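PDB 6IWR: N-acetylgalactosaminyltransferase 7 from Homo sapiens, which is a glycosyltransferase family 2 member that joins a GT-A fold domain to a ricin-type beta-trefoil lectin domain, here with a manganese(II) ion in the model. Local coordinates for residues V151-H156 against R165-V170; V183-F188 against I221-I226; E196-Y201 against V211-R216; Q235-L240 against E337-L342. All coordinates share one frame; numbering follows the deposited sequence.

Contact 1. Residues V151-H156 against R165-V170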
loop_
_atom_site.group_PDB
_atom_site.type_symbol
_atom_site.label_atom_id
_atom_site.label_comp_id
_atom_site.label_asym_id
_atom_site.label_seq_id
_atom_site.Cartn_x
_atom_site.Cartn_y
_atom_site.Cartn_z
ATOM N N VAL A 151 29.886 22.957 0.929
ATOM C CA VAL A 151 28.806 21.980 0.811
ATOM C C VAL A 151 27.913 22.129 2.037
ATOM O O VAL A 151 28.396 22.164 3.178
ATOM C CB VAL A 151 29.316 20.526 0.631
ATOM C CG1 VAL A 151 30.586 20.436 -0.211
ATOM C CG2 VAL A 151 29.480 19.781 1.943
ATOM N N VAL A 152 26.611 22.274 1.809
ATOM C CA VAL A 152 25.658 22.400 2.901
ATOM C C VAL A 152 24.764 21.173 2.882
ATOM O O VAL A 152 24.292 20.755 1.820
ATOM C CB VAL A 152 24.847 23.708 2.824
ATOM C CG1 VAL A 152 25.613 24.789 2.043
ATOM C CG2 VAL A 152 23.573 23.462 2.215
ATOM N N ILE A 153 24.605 20.566 4.049
ATOM C CA ILE A 153 23.780 19.389 4.263
ATOM C C ILE A 153 22.745 19.792 5.301
ATOM O O ILE A 153 23.091 20.080 6.455
ATOM C CB ILE A 153 24.597 18.183 4.754
ATOM C CG1 ILE A 153 25.679 17.815 3.761
ATOM C CG2 ILE A 153 23.692 16.968 4.989
ATOM C CD1 ILE A 153 26.682 16.917 4.356
ATOM N N VAL A 154 21.498 19.836 4.893
ATOM C CA VAL A 154 20.387 20.054 5.802
ATOM C C VAL A 154 19.938 18.694 6.312
ATOM O O VAL A 154 19.756 17.759 5.529
ATOM C CB VAL A 154 19.246 20.800 5.088
ATOM C CG1 VAL A 154 18.006 20.868 5.981
ATOM C CG2 VAL A 154 19.725 22.180 4.646
ATOM N N PHE A 155 19.797 18.550 7.621
ATOM C CA PHE A 155 19.345 17.276 8.142
ATOM C C PHE A 155 18.284 17.489 9.209
ATOM O O PHE A 155 18.192 18.552 9.834
ATOM C CB PHE A 155 20.513 16.437 8.681
ATOM C CG PHE A 155 21.093 16.942 9.962
ATOM C CD1 PHE A 155 20.594 16.508 11.185
ATOM C CD2 PHE A 155 22.161 17.822 9.945
ATOM C CE1 PHE A 155 21.132 16.952 12.375
ATOM C CE2 PHE A 155 22.711 18.283 11.141
ATOM C CZ PHE A 155 22.183 17.856 12.360
ATOM N N HIS A 156 17.455 16.456 9.374
ATOM C CA HIS A 156 16.466 16.397 10.449
ATOM C C HIS A 156 16.410 14.951 10.920
ATOM O O HIS A 156 15.976 14.075 10.169
ATOM C CB HIS A 156 15.092 16.891 9.973
ATOM C CG HIS A 156 13.989 16.686 10.970
ATOM N ND1 HIS A 156 13.729 17.575 11.994
ATOM C CD2 HIS A 156 13.083 15.687 11.101
ATOM C CE1 HIS A 156 12.720 17.126 12.719
ATOM N NE2 HIS A 156 12.308 15.985 12.195
ATOM N N ARG A 165 28.545 9.325 7.104
ATOM C CA ARG A 165 29.128 8.762 5.890
ATOM C C ARG A 165 29.030 9.750 4.736
ATOM O O ARG A 165 29.939 9.820 3.899
ATOM C CB ARG A 165 28.470 7.429 5.534
ATOM C CG ARG A 165 29.076 6.718 4.301
ATOM C CD ARG A 165 28.946 5.164 4.363
ATOM N NE ARG A 165 27.597 4.773 4.759
ATOM C CZ ARG A 165 27.277 4.089 5.850
ATOM N NH1 ARG A 165 25.994 3.842 6.095
ATOM N NH2 ARG A 165 28.210 3.633 6.682
ATOM N N THR A 166 27.949 10.540 4.681
ATOM C CA THR A 166 27.880 11.608 3.689
ATOM C C THR A 166 29.105 12.505 3.806
ATOM O O THR A 166 29.845 12.723 2.836
ATOM C CB THR A 166 26.630 12.456 3.897
ATOM O OG1 THR A 166 25.481 11.625 4.088
ATOM C CG2 THR A 166 26.415 13.384 2.702
ATOM N N VAL A 167 29.317 13.022 5.021
ATOM C CA VAL A 167 30.429 13.913 5.308
ATOM C C VAL A 167 31.760 13.219 5.047
ATOM O O VAL A 167 32.639 13.763 4.363
ATOM C CB VAL A 167 30.324 14.433 6.758
ATOM C CG1 VAL A 167 31.607 15.164 7.164
ATOM C CG2 VAL A 167 29.113 15.369 6.903
ATOM N N HIS A 168 31.952 12.031 5.625
ATOM C CA HIS A 168 33.190 11.302 5.365
ATOM C C HIS A 168 33.421 11.181 3.865
ATOM O O HIS A 168 34.512 11.471 3.358
ATOM C CB HIS A 168 33.159 9.909 6.017
ATOM C CG HIS A 168 33.599 9.896 7.451
ATOM N ND1 HIS A 168 34.833 9.430 7.854
ATOM C CD2 HIS A 168 32.961 10.286 8.581
ATOM C CE1 HIS A 168 34.937 9.538 9.167
ATOM N NE2 HIS A 168 33.813 10.049 9.636
ATOM N N SER A 169 32.382 10.789 3.133
ATOM C CA SER A 169 32.514 10.626 1.694
ATOM C C SER A 169 32.961 11.928 1.033
ATOM O O SER A 169 33.872 11.923 0.199
ATOM C CB SER A 169 31.188 10.099 1.142
ATOM O OG SER A 169 30.628 10.924 0.149
ATOM N N VAL A 170 32.368 13.063 1.425
ATOM C CA VAL A 170 32.746 14.357 0.848
ATOM C C VAL A 170 34.197 14.690 1.174
ATOM O O VAL A 170 34.974 15.117 0.300
ATOM C CB VAL A 170 31.802 15.467 1.345
ATOM C CG1 VAL A 170 32.371 16.839 0.968
ATOM C CG2 VAL A 170 30.401 15.270 0.791
#
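Val151 opens the contact at the far end of the helical segment, where its CG1 lies 4.2 Å from CG1 of Val170; the two side chains lie alongside one another, pointing opposite ways. Two residues on, Ile153 supplies the longer reach. With its CG1 branch beside the backbone N and chi2 extended at 165°, it sends CD1 into the helix surface. There Ile153 CD1 lies 3.8 Å from Val167 CG2 and 3.9 Å from Thr166 CG2. It runs tip to tip with the threonine methyl but comes past the valine at a slant. Thr166 presents its methyl here, while its OG1 hydrogen-bonds Thr162 O and the backbone N of Cys244. The contact is thus wholly apolar and buried. The strand runs almost exactly antiparallel to the helix, at 172°, with 10.8 Å between the axes of the two segments. This is the first half of a beta-alpha-beta crossover in the GT-A fold: helix 160-173 lies on one face of the sheet and leads on to strand 179-186, whose Leu184 touches both Ile153 and Val167, while Leu240 of strand 236-240 meets Ile153 and Val170 from the other neighbouring strand.

Contact 2. Residues V183-F188 against I221-I226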
loop_
_atom_site.group_PDB
_atom_site.type_symbol
_atom_site.label_atom_id
_atom_site.label_comp_id
_atom_site.label_asym_id
_atom_site.label_seq_id
_atom_site.Cartn_x
_atom_site.Cartn_y
_atom_site.Cartn_z
ATOM N N VAL A 183 28.980 22.739 5.943
ATOM C CA VAL A 183 28.024 23.344 6.864
ATOM C C VAL A 183 26.837 22.401 7.014
ATOM O O VAL A 183 26.080 22.192 6.057
ATOM C CB VAL A 183 27.570 24.722 6.358
ATOM C CG1 VAL A 183 26.354 25.215 7.158
ATOM C CG2 VAL A 183 28.708 25.710 6.424
ATOM N N LEU A 184 26.673 21.817 8.197
ATOM C CA LEU A 184 25.486 21.021 8.478
ATOM C C LEU A 184 24.443 21.946 9.083
ATOM O O LEU A 184 24.762 22.745 9.969
ATOM C CB LEU A 184 25.788 19.857 9.424
ATOM C CG LEU A 184 27.032 18.994 9.186
ATOM C CD1 LEU A 184 27.230 18.050 10.370
ATOM C CD2 LEU A 184 27.008 18.206 7.855
ATOM N N ILE A 185 23.219 21.874 8.571
ATOM C CA ILE A 185 22.102 22.669 9.069
ATOM C C ILE A 185 21.129 21.724 9.753
ATOM O O ILE A 185 20.427 20.942 9.096
ATOM C CB ILE A 185 21.394 23.456 7.959
ATOM C CG1 ILE A 185 22.356 24.399 7.257
ATOM C CG2 ILE A 185 20.238 24.245 8.563
ATOM C CD1 ILE A 185 22.715 25.591 8.069
ATOM N N ASP A 186 21.076 21.815 11.075
ATOM C CA ASP A 186 20.150 21.034 11.886
ATOM C C ASP A 186 18.795 21.713 11.866
ATOM O O ASP A 186 18.637 22.790 12.448
ATOM C CB ASP A 186 20.667 20.948 13.315
ATOM C CG ASP A 186 19.833 20.047 14.167
ATOM O OD1 ASP A 186 18.668 19.769 13.791
ATOM O OD2 ASP A 186 20.363 19.602 15.205
ATOM N N ASP A 187 17.814 21.101 11.212
ATOM C CA ASP A 187 16.472 21.688 11.196
ATOM C C ASP A 187 15.625 21.146 12.348
ATOM O O ASP A 187 14.590 20.503 12.155
ATOM C CB ASP A 187 15.786 21.442 9.864
ATOM C CG ASP A 187 14.627 22.381 9.642
ATOM O OD1 ASP A 187 14.697 23.522 10.158
ATOM O OD2 ASP A 187 13.651 21.970 8.974
ATOM N N PHE A 188 16.100 21.407 13.569
ATOM C CA PHE A 188 15.288 21.239 14.773
ATOM C C PHE A 188 15.080 19.763 15.126
ATOM O O PHE A 188 13.987 19.364 15.519
ATOM C CB PHE A 188 13.938 21.949 14.617
ATOM C CG PHE A 188 13.338 22.378 15.907
ATOM C CD1 PHE A 188 14.077 23.136 16.799
ATOM C CD2 PHE A 188 12.041 22.034 16.239
ATOM C CE1 PHE A 188 13.533 23.537 18.009
ATOM C CE2 PHE A 188 11.483 22.435 17.447
ATOM C CZ PHE A 188 12.228 23.186 18.329
ATOM N N ILE A 221 12.861 23.498 2.547
ATOM C CA ILE A 221 13.163 24.590 1.627
ATOM C C ILE A 221 13.808 25.754 2.365
ATOM O O ILE A 221 14.851 26.276 1.960
ATOM C CB ILE A 221 11.884 25.049 0.910
ATOM C CG1 ILE A 221 11.245 23.878 0.175
ATOM C CG2 ILE A 221 12.182 26.214 -0.011
ATOM C CD1 ILE A 221 9.893 24.197 -0.333
ATOM N N GLN A 222 13.166 26.229 3.425
ATOM C CA GLN A 222 13.740 27.372 4.117
ATOM C C GLN A 222 15.035 27.001 4.834
ATOM O O GLN A 222 15.882 27.870 5.074
ATOM C CB GLN A 222 12.714 27.973 5.074
ATOM C CG GLN A 222 11.479 28.560 4.353
ATOM C CD GLN A 222 11.761 29.196 2.959
ATOM O OE1 GLN A 222 12.670 30.021 2.776
ATOM N NE2 GLN A 222 10.944 28.815 1.981
ATOM N N ALA A 223 15.224 25.724 5.172
ATOM C CA ALA A 223 16.499 25.315 5.759
ATOM C C ALA A 223 17.640 25.467 4.757
ATOM O O ALA A 223 18.750 25.871 5.128
ATOM C CB ALA A 223 16.420 23.870 6.263
ATOM N N ARG A 224 17.389 25.137 3.482
ATOM C CA ARG A 224 18.405 25.348 2.458
ATOM C C ARG A 224 18.745 26.826 2.323
ATOM O O ARG A 224 19.908 27.183 2.086
ATOM C CB ARG A 224 17.944 24.769 1.119
ATOM C CG ARG A 224 17.962 23.238 1.022
ATOM C CD ARG A 224 17.904 22.813 -0.437
ATOM N NE ARG A 224 17.489 21.429 -0.573
ATOM C CZ ARG A 224 16.312 21.045 -1.052
ATOM N NH1 ARG A 224 15.444 21.955 -1.462
ATOM N NH2 ARG A 224 16.006 19.751 -1.120
ATOM N N SER A 225 17.754 27.708 2.494
ATOM C CA SER A 225 18.030 29.140 2.382
ATOM C C SER A 225 18.878 29.636 3.552
ATOM O O SER A 225 19.814 30.427 3.360
ATOM C CB SER A 225 16.721 29.921 2.285
ATOM O OG SER A 225 16.103 29.768 1.016
ATOM N N ILE A 226 18.561 29.197 4.771
ATOM C CA ILE A 226 19.436 29.459 5.910
ATOM C C ILE A 226 20.841 28.938 5.633
ATOM O O ILE A 226 21.841 29.605 5.937
ATOM C CB ILE A 226 18.852 28.826 7.189
ATOM C CG1 ILE A 226 17.507 29.481 7.548
ATOM C CG2 ILE A 226 19.889 28.872 8.319
ATOM C CD1 ILE A 226 16.657 28.650 8.453
#
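The backbones come closest where strand 179-186 has just ended: the CA atoms of Asp187 and Ala223 are 6.5 Å apart, and Asp187 is the centre of an inverse gamma turn. The carboxylate carbon of Asp187 touches the helix, CG standing 4.1 Å from Ala223 CB, while the oxygens are engaged beside it. OD1 accepts hydrogen bonds from Asn214 ND2 and from the backbone N of Glu218, and OD2 takes a weak one from Gly219 N at the start of helix 219-230, so the side chain bridges the end of the strand and the beginning of the helix. Further back in the strand, Ile185 divides its two branches between residues one turn apart on the helix. Its CG2, which lies opposite the backbone N across the CA-CB bond, meets Ala223 at the carbonyl oxygen (4.1 Å from Ala223 O) and at the methyl (4.5 Å from Ala223 CB). The other branch bends at chi2, -74°, and brings CD1 to 4.3 Å from Ile226 CG2. No hydrogen bond crosses between the two segments; packing alone joins them here. The small Ala223 also touches Val154 of strand 149-155, so helix 219-230 covers two adjacent parallel strands, while strand 209-213 pairs with 179-186 along its other edge.

Contact 3. Residues E196-Y201 against V211-R216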
loop_
_atom_site.group_PDB
_atom_site.type_symbol
_atom_site.label_atom_id
_atom_site.label_comp_id
_atom_site.label_asym_id
_atom_site.label_seq_id
_atom_site.Cartn_x
_atom_site.Cartn_y
_atom_site.Cartn_z
ATOM N N GLU A 196 25.579 17.443 20.744
ATOM C CA GLU A 196 26.630 17.202 21.723
ATOM C C GLU A 196 27.522 16.076 21.307
ATOM O O GLU A 196 28.701 16.271 21.141
ATOM C CB GLU A 196 26.060 16.899 23.100
ATOM C CG GLU A 196 25.742 18.115 23.936
ATOM C CD GLU A 196 24.271 18.208 24.259
ATOM O OE1 GLU A 196 23.584 17.185 24.146
ATOM O OE2 GLU A 196 23.794 19.297 24.622
ATOM N N LYS A 197 26.959 14.902 21.096
ATOM C CA LYS A 197 27.736 13.814 20.560
ATOM C C LYS A 197 28.199 14.272 19.201
ATOM O O LYS A 197 29.326 14.058 18.824
ATOM C CB LYS A 197 26.901 12.551 20.457
ATOM C CG LYS A 197 27.439 11.533 19.480
ATOM C CD LYS A 197 26.482 10.380 19.321
ATOM C CE LYS A 197 27.060 9.267 18.467
ATOM N NZ LYS A 197 28.414 8.847 18.886
ATOM N N LEU A 198 27.312 14.942 18.482
ATOM C CA LEU A 198 27.639 15.530 17.200
ATOM C C LEU A 198 28.618 16.685 17.284
ATOM O O LEU A 198 29.581 16.722 16.552
ATOM C CB LEU A 198 26.354 15.975 16.511
ATOM C CG LEU A 198 26.350 16.568 15.111
ATOM C CD1 LEU A 198 27.688 16.395 14.455
ATOM C CD2 LEU A 198 25.288 15.901 14.276
ATOM N N ASP A 199 28.395 17.602 18.214
ATOM C CA ASP A 199 29.314 18.719 18.408
ATOM C C ASP A 199 30.714 18.228 18.717
ATOM O O ASP A 199 31.694 18.727 18.157
ATOM C CB ASP A 199 28.826 19.614 19.530
ATOM C CG ASP A 199 27.659 20.416 19.128
ATOM O OD1 ASP A 199 27.788 21.174 18.148
ATOM O OD2 ASP A 199 26.611 20.280 19.776
ATOM N N GLU A 200 30.825 17.222 19.584
ATOM C CA GLU A 200 32.138 16.748 19.996
ATOM C C GLU A 200 32.820 15.948 18.888
ATOM O O GLU A 200 34.000 16.176 18.585
ATOM C CB GLU A 200 32.007 15.930 21.278
ATOM C CG GLU A 200 33.175 16.106 22.233
ATOM C CD GLU A 200 33.314 17.529 22.730
ATOM O OE1 GLU A 200 32.278 18.212 22.942
ATOM O OE2 GLU A 200 34.472 17.958 22.902
ATOM N N TYR A 201 32.090 15.024 18.248
ATOM C CA TYR A 201 32.669 14.239 17.154
ATOM C C TYR A 201 33.278 15.141 16.087
ATOM O O TYR A 201 34.424 14.962 15.656
ATOM C CB TYR A 201 31.592 13.348 16.523
ATOM C CG TYR A 201 32.103 12.517 15.356
ATOM C CD1 TYR A 201 32.743 11.296 15.591
ATOM C CD2 TYR A 201 31.982 12.955 14.036
ATOM C CE1 TYR A 201 33.231 10.524 14.562
ATOM C CE2 TYR A 201 32.457 12.180 12.999
ATOM C CZ TYR A 201 33.087 10.955 13.276
ATOM O OH TYR A 201 33.586 10.161 12.265
ATOM N N VAL A 211 28.237 22.895 12.372
ATOM C CA VAL A 211 26.801 22.676 12.442
ATOM C C VAL A 211 26.171 23.946 12.971
ATOM O O VAL A 211 26.725 24.591 13.860
ATOM C CB VAL A 211 26.433 21.475 13.339
ATOM C CG1 VAL A 211 26.892 21.712 14.772
ATOM C CG2 VAL A 211 24.942 21.220 13.274
ATOM N N PHE A 212 25.024 24.304 12.424
ATOM C CA PHE A 212 24.226 25.402 12.939
ATOM C C PHE A 212 22.831 24.870 13.186
ATOM O O PHE A 212 22.263 24.195 12.322
ATOM C CB PHE A 212 24.181 26.596 11.977
ATOM C CG PHE A 212 25.531 27.215 11.709
ATOM C CD1 PHE A 212 26.295 27.723 12.741
ATOM C CD2 PHE A 212 26.025 27.297 10.414
ATOM C CE1 PHE A 212 27.528 28.291 12.493
ATOM C CE2 PHE A 212 27.270 27.867 10.154
ATOM C CZ PHE A 212 28.022 28.371 11.200
ATOM N N ARG A 213 22.303 25.148 14.376
ATOM C CA ARG A 213 20.971 24.731 14.789
ATOM C C ARG A 213 19.934 25.787 14.444
ATOM O O ARG A 213 20.172 26.988 14.584
ATOM C CB ARG A 213 20.932 24.481 16.287
ATOM C CG ARG A 213 21.128 23.069 16.675
ATOM C CD ARG A 213 22.543 22.613 16.406
ATOM N NE ARG A 213 22.622 21.151 16.488
ATOM C CZ ARG A 213 23.682 20.502 16.937
ATOM N NH1 ARG A 213 24.744 21.183 17.351
ATOM N NH2 ARG A 213 23.675 19.189 16.998
ATOM N N ASN A 214 18.764 25.319 14.020
ATOM C CA ASN A 214 17.599 26.159 13.797
ATOM C C ASN A 214 16.743 26.174 15.052
ATOM O O ASN A 214 16.596 25.150 15.717
ATOM C CB ASN A 214 16.778 25.646 12.612
ATOM C CG ASN A 214 17.436 25.937 11.294
ATOM O OD1 ASN A 214 18.325 26.776 11.213
ATOM N ND2 ASN A 214 16.997 25.255 10.247
ATOM N N GLU A 215 16.174 27.342 15.371
ATOM C CA GLU A 215 15.410 27.477 16.607
ATOM C C GLU A 215 14.026 26.851 16.480
ATOM O O GLU A 215 13.441 26.422 17.478
ATOM C CB GLU A 215 15.313 28.950 16.997
ATOM C CG GLU A 215 16.656 29.596 17.309
ATOM C CD GLU A 215 16.650 31.099 17.064
ATOM O OE1 GLU A 215 15.680 31.594 16.434
ATOM O OE2 GLU A 215 17.614 31.781 17.493
ATOM N N ARG A 216 13.487 26.792 15.266
ATOM C CA ARG A 216 12.220 26.132 14.990
ATOM C C ARG A 216 12.386 25.282 13.744
ATOM O O ARG A 216 13.293 25.500 12.939
ATOM C CB ARG A 216 11.055 27.139 14.797
ATOM C CG ARG A 216 11.402 28.461 14.085
ATOM C CD ARG A 216 10.714 28.616 12.709
ATOM N NE ARG A 216 9.345 29.133 12.766
ATOM C CZ ARG A 216 8.426 29.014 11.797
ATOM N NH1 ARG A 216 8.694 28.383 10.651
ATOM N NH2 ARG A 216 7.214 29.527 11.987
#
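Asp199 OD2 is gripped from two sides of the contact: the backbone N of Glu196, at the N-cap position of the same short helix, donates to it at 3.2 Å, and Arg213 NH1 adds a weak bond, also 3.2 Å. The firmer arm of the salt bridge is the one from Arg213 NH1 to Asp199 OD1, at 3.1 Å. One nitrogen therefore straddles both carboxylate oxygens, and OD1 lies near the guanidinium plane, at its edge. The two flat groups are nevertheless twisted 61° apart. A bend at chi2 (69°) folds the arginine back over its own strand, where Val211 CG2 sits 3.8 Å above the centre of one guanidinium face. The other methyl of that valine, CG1, touches Asp199 OD1 at 3.5 Å, and Leu198 CG approaches Arg213 NH2 at 4.2 Å. Arg213 has a second acid, since NE forms a salt bridge to Asp186 OD2, which probably helps to fix the guanidinium's rotation. Helix 197-201 runs at 155° to residues 211-213 of strand 209-213, nearly antiparallel to them, within a beta-alpha-beta unit that starts at strand 179-186, and Leu198 also touches Leu163 of helix 160-173.

Contact 4. Residues Q235-L240 against E337-L342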
loop_
_atom_site.group_PDB
_atom_site.type_symbol
_atom_site.label_atom_id
_atom_site.label_comp_id
_atom_site.label_asym_id
_atom_site.label_seq_id
_atom_site.Cartn_x
_atom_site.Cartn_y
_atom_site.Cartn_z
ATOM N N GLN A 235 32.973 29.802 -2.743
ATOM C CA GLN A 235 32.465 30.546 -3.873
ATOM C C GLN A 235 31.188 29.929 -4.433
ATOM O O GLN A 235 30.287 30.671 -4.844
ATOM C CB GLN A 235 33.550 30.648 -4.939
ATOM C CG GLN A 235 34.792 31.373 -4.445
ATOM C CD GLN A 235 35.952 31.271 -5.408
ATOM O OE1 GLN A 235 36.305 30.170 -5.845
ATOM N NE2 GLN A 235 36.548 32.422 -5.759
ATOM N N VAL A 236 31.059 28.596 -4.455
ATOM C CA VAL A 236 29.794 28.011 -4.879
ATOM C C VAL A 236 29.212 27.210 -3.729
ATOM O O VAL A 236 29.941 26.649 -2.907
ATOM C CB VAL A 236 29.897 27.149 -6.164
ATOM C CG1 VAL A 236 31.142 27.488 -6.970
ATOM C CG2 VAL A 236 29.746 25.665 -5.891
ATOM N N LEU A 237 27.878 27.212 -3.648
ATOM C CA LEU A 237 27.142 26.342 -2.740
ATOM C C LEU A 237 26.878 25.003 -3.416
ATOM O O LEU A 237 26.449 24.965 -4.570
ATOM C CB LEU A 237 25.821 26.985 -2.335
ATOM C CG LEU A 237 25.930 28.311 -1.578
ATOM C CD1 LEU A 237 24.587 29.015 -1.570
ATOM C CD2 LEU A 237 26.425 28.025 -0.135
ATOM N N ILE A 238 27.168 23.908 -2.721
ATOM C CA ILE A 238 26.802 22.580 -3.193
ATOM C C ILE A 238 25.872 22.000 -2.147
ATOM O O ILE A 238 26.303 21.715 -1.024
ATOM C CB ILE A 238 28.010 21.659 -3.411
ATOM C CG1 ILE A 238 29.069 22.324 -4.298
ATOM C CG2 ILE A 238 27.534 20.311 -4.037
ATOM C CD1 ILE A 238 30.188 21.388 -4.721
ATOM N N TYR A 239 24.605 21.819 -2.508
ATOM C CA TYR A 239 23.652 21.184 -1.610
ATOM C C TYR A 239 23.682 19.668 -1.774
ATOM O O TYR A 239 23.804 19.152 -2.889
ATOM C CB TYR A 239 22.239 21.723 -1.867
ATOM C CG TYR A 239 22.077 23.141 -1.415
ATOM C CD1 TYR A 239 21.683 23.424 -0.116
ATOM C CD2 TYR A 239 22.346 24.201 -2.281
ATOM C CE1 TYR A 239 21.554 24.746 0.329
ATOM C CE2 TYR A 239 22.226 25.517 -1.860
ATOM C CZ TYR A 239 21.833 25.790 -0.544
ATOM O OH TYR A 239 21.713 27.097 -0.096
ATOM N N LEU A 240 23.544 18.965 -0.646
ATOM C CA LEU A 240 23.595 17.509 -0.551
ATOM C C LEU A 240 22.599 17.027 0.495
ATOM O O LEU A 240 22.573 17.567 1.603
ATOM C CB LEU A 240 25.005 17.045 -0.150
ATOM C CG LEU A 240 25.923 16.362 -1.169
ATOM C CD1 LEU A 240 25.550 16.749 -2.555
ATOM C CD2 LEU A 240 27.363 16.718 -0.895
ATOM N N GLU A 337 26.738 33.915 -4.992
ATOM C CA GLU A 337 26.174 35.213 -5.253
ATOM C C GLU A 337 24.981 35.116 -6.179
ATOM O O GLU A 337 23.997 35.804 -6.001
ATOM C CB GLU A 337 27.233 36.113 -5.859
ATOM C CG GLU A 337 27.560 37.329 -5.028
ATOM C CD GLU A 337 28.241 38.409 -5.832
ATOM O OE1 GLU A 337 29.207 38.094 -6.558
ATOM O OE2 GLU A 337 27.810 39.574 -5.734
ATOM N N PHE A 338 25.094 34.266 -7.186
ATOM C CA PHE A 338 24.043 34.097 -8.168
ATOM C C PHE A 338 22.754 33.558 -7.575
ATOM O O PHE A 338 21.692 34.059 -7.859
ATOM C CB PHE A 338 24.527 33.165 -9.257
ATOM C CG PHE A 338 23.568 33.002 -10.375
ATOM C CD1 PHE A 338 23.167 34.082 -11.116
ATOM C CD2 PHE A 338 23.074 31.769 -10.686
ATOM C CE1 PHE A 338 22.283 33.930 -12.147
ATOM C CE2 PHE A 338 22.196 31.607 -11.721
ATOM C CZ PHE A 338 21.798 32.690 -12.448
ATOM N N PHE A 339 22.860 32.551 -6.723
ATOM C CA PHE A 339 21.735 32.121 -5.916
ATOM C C PHE A 339 21.147 33.297 -5.142
ATOM O O PHE A 339 19.926 33.477 -5.103
ATOM C CB PHE A 339 22.172 31.010 -4.969
ATOM C CG PHE A 339 21.043 30.209 -4.445
ATOM C CD1 PHE A 339 19.840 30.196 -5.115
ATOM C CD2 PHE A 339 21.177 29.472 -3.283
ATOM C CE1 PHE A 339 18.793 29.449 -4.643
ATOM C CE2 PHE A 339 20.134 28.723 -2.797
ATOM C CZ PHE A 339 18.937 28.707 -3.480
ATOM N N PHE A 340 21.995 34.131 -4.530
ATOM C CA PHE A 340 21.422 35.298 -3.863
ATOM C C PHE A 340 20.807 36.262 -4.871
ATOM O O PHE A 340 19.699 36.767 -4.644
ATOM C CB PHE A 340 22.448 35.989 -2.971
ATOM C CG PHE A 340 22.601 35.319 -1.654
ATOM C CD1 PHE A 340 21.770 35.642 -0.588
ATOM C CD2 PHE A 340 23.520 34.296 -1.496
ATOM C CE1 PHE A 340 21.880 34.979 0.630
ATOM C CE2 PHE A 340 23.637 33.639 -0.296
ATOM C CZ PHE A 340 22.816 33.983 0.779
ATOM N N GLU A 341 21.411 36.427 -6.035
ATOM C CA GLU A 341 20.808 37.292 -7.040
ATOM C C GLU A 341 19.421 36.766 -7.429
ATOM O O GLU A 341 18.503 37.540 -7.677
ATOM C CB GLU A 341 21.719 37.428 -8.256
ATOM C CG GLU A 341 22.977 38.230 -7.970
ATOM C CD GLU A 341 23.893 38.332 -9.167
ATOM O OE1 GLU A 341 24.348 37.282 -9.658
ATOM O OE2 GLU A 341 24.161 39.462 -9.614
ATOM N N LEU A 342 19.290 35.450 -7.534
ATOM C CA LEU A 342 17.990 34.801 -7.651
ATOM C C LEU A 342 17.226 35.041 -6.355
ATOM O O LEU A 342 16.021 35.247 -6.351
ATOM C CB LEU A 342 18.145 33.315 -7.961
ATOM C CG LEU A 342 18.286 32.914 -9.435
ATOM C CD1 LEU A 342 18.609 34.088 -10.344
ATOM C CD2 LEU A 342 19.314 31.809 -9.603
HETATM O O HOH W 1 30.186 33.591 -5.042
#
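Strand 236-240 of the GT-A sheet meets the short helix 336-342 through Phe339, which turns one ring edge to Leu237 and Tyr239. Phe339 extends its ring away from its own backbone N (chi1 -161°), and the same edge serves both partners. Phe339 CD2 lies 3.8 Å from Leu237 CD1, and Phe339 CE2 lies 3.5 Å from Tyr239 OH, the hydroxyl oxygen and the leucine methyl both close to the plane of the Phe339 ring. Phe339 CE2 is also 3.9 Å from Tyr239 CE2. Each of the two strand side chains runs roughly at right angles to the phenylalanine. The tyrosine hydroxyl has its hydrogen-bond partner in Arg224 O of helix 219-230. Strand 332-335, whose Phe332 stacks with Tyr239, runs antiparallel beside 236-240, and the chain turns directly from it into the helix, which lies over the neighbouring strand. At the beginning of strand and helix alike, a water molecule links the two backbones; it donates to Gln235 O at 2.9 Å and accepts only a weak, long bond from Glu337 N. Phe339 also meets Tyr345 edge-to-face and touches Ile359 of helix 355-365, while Ala228 of helix 219-230 packs on Leu237 and Tyr239.

Overall arrangement
From the N terminus, contact 1 closes first, a short return of helix 160-173 onto strand 149-155. The chain then enters strand 179-186, which opens contact 2; before that loop closes at helix 219-230, contact 3 has formed entirely within it, tying helix 197-201 to strand 209-213. Contact 4 follows in series and spans the longest stretch, bringing helix 336-342 back to strand 236-240. All four serve one sheet. Contacts 1 and 3 lie on one face and contacts 2 and 4 on the other, with adjacent strands 149-155 and 179-186 joining 1 to 2, and 149-155 and 236-240 joining 1 to 4. Contacts 3 and 4 do not touch.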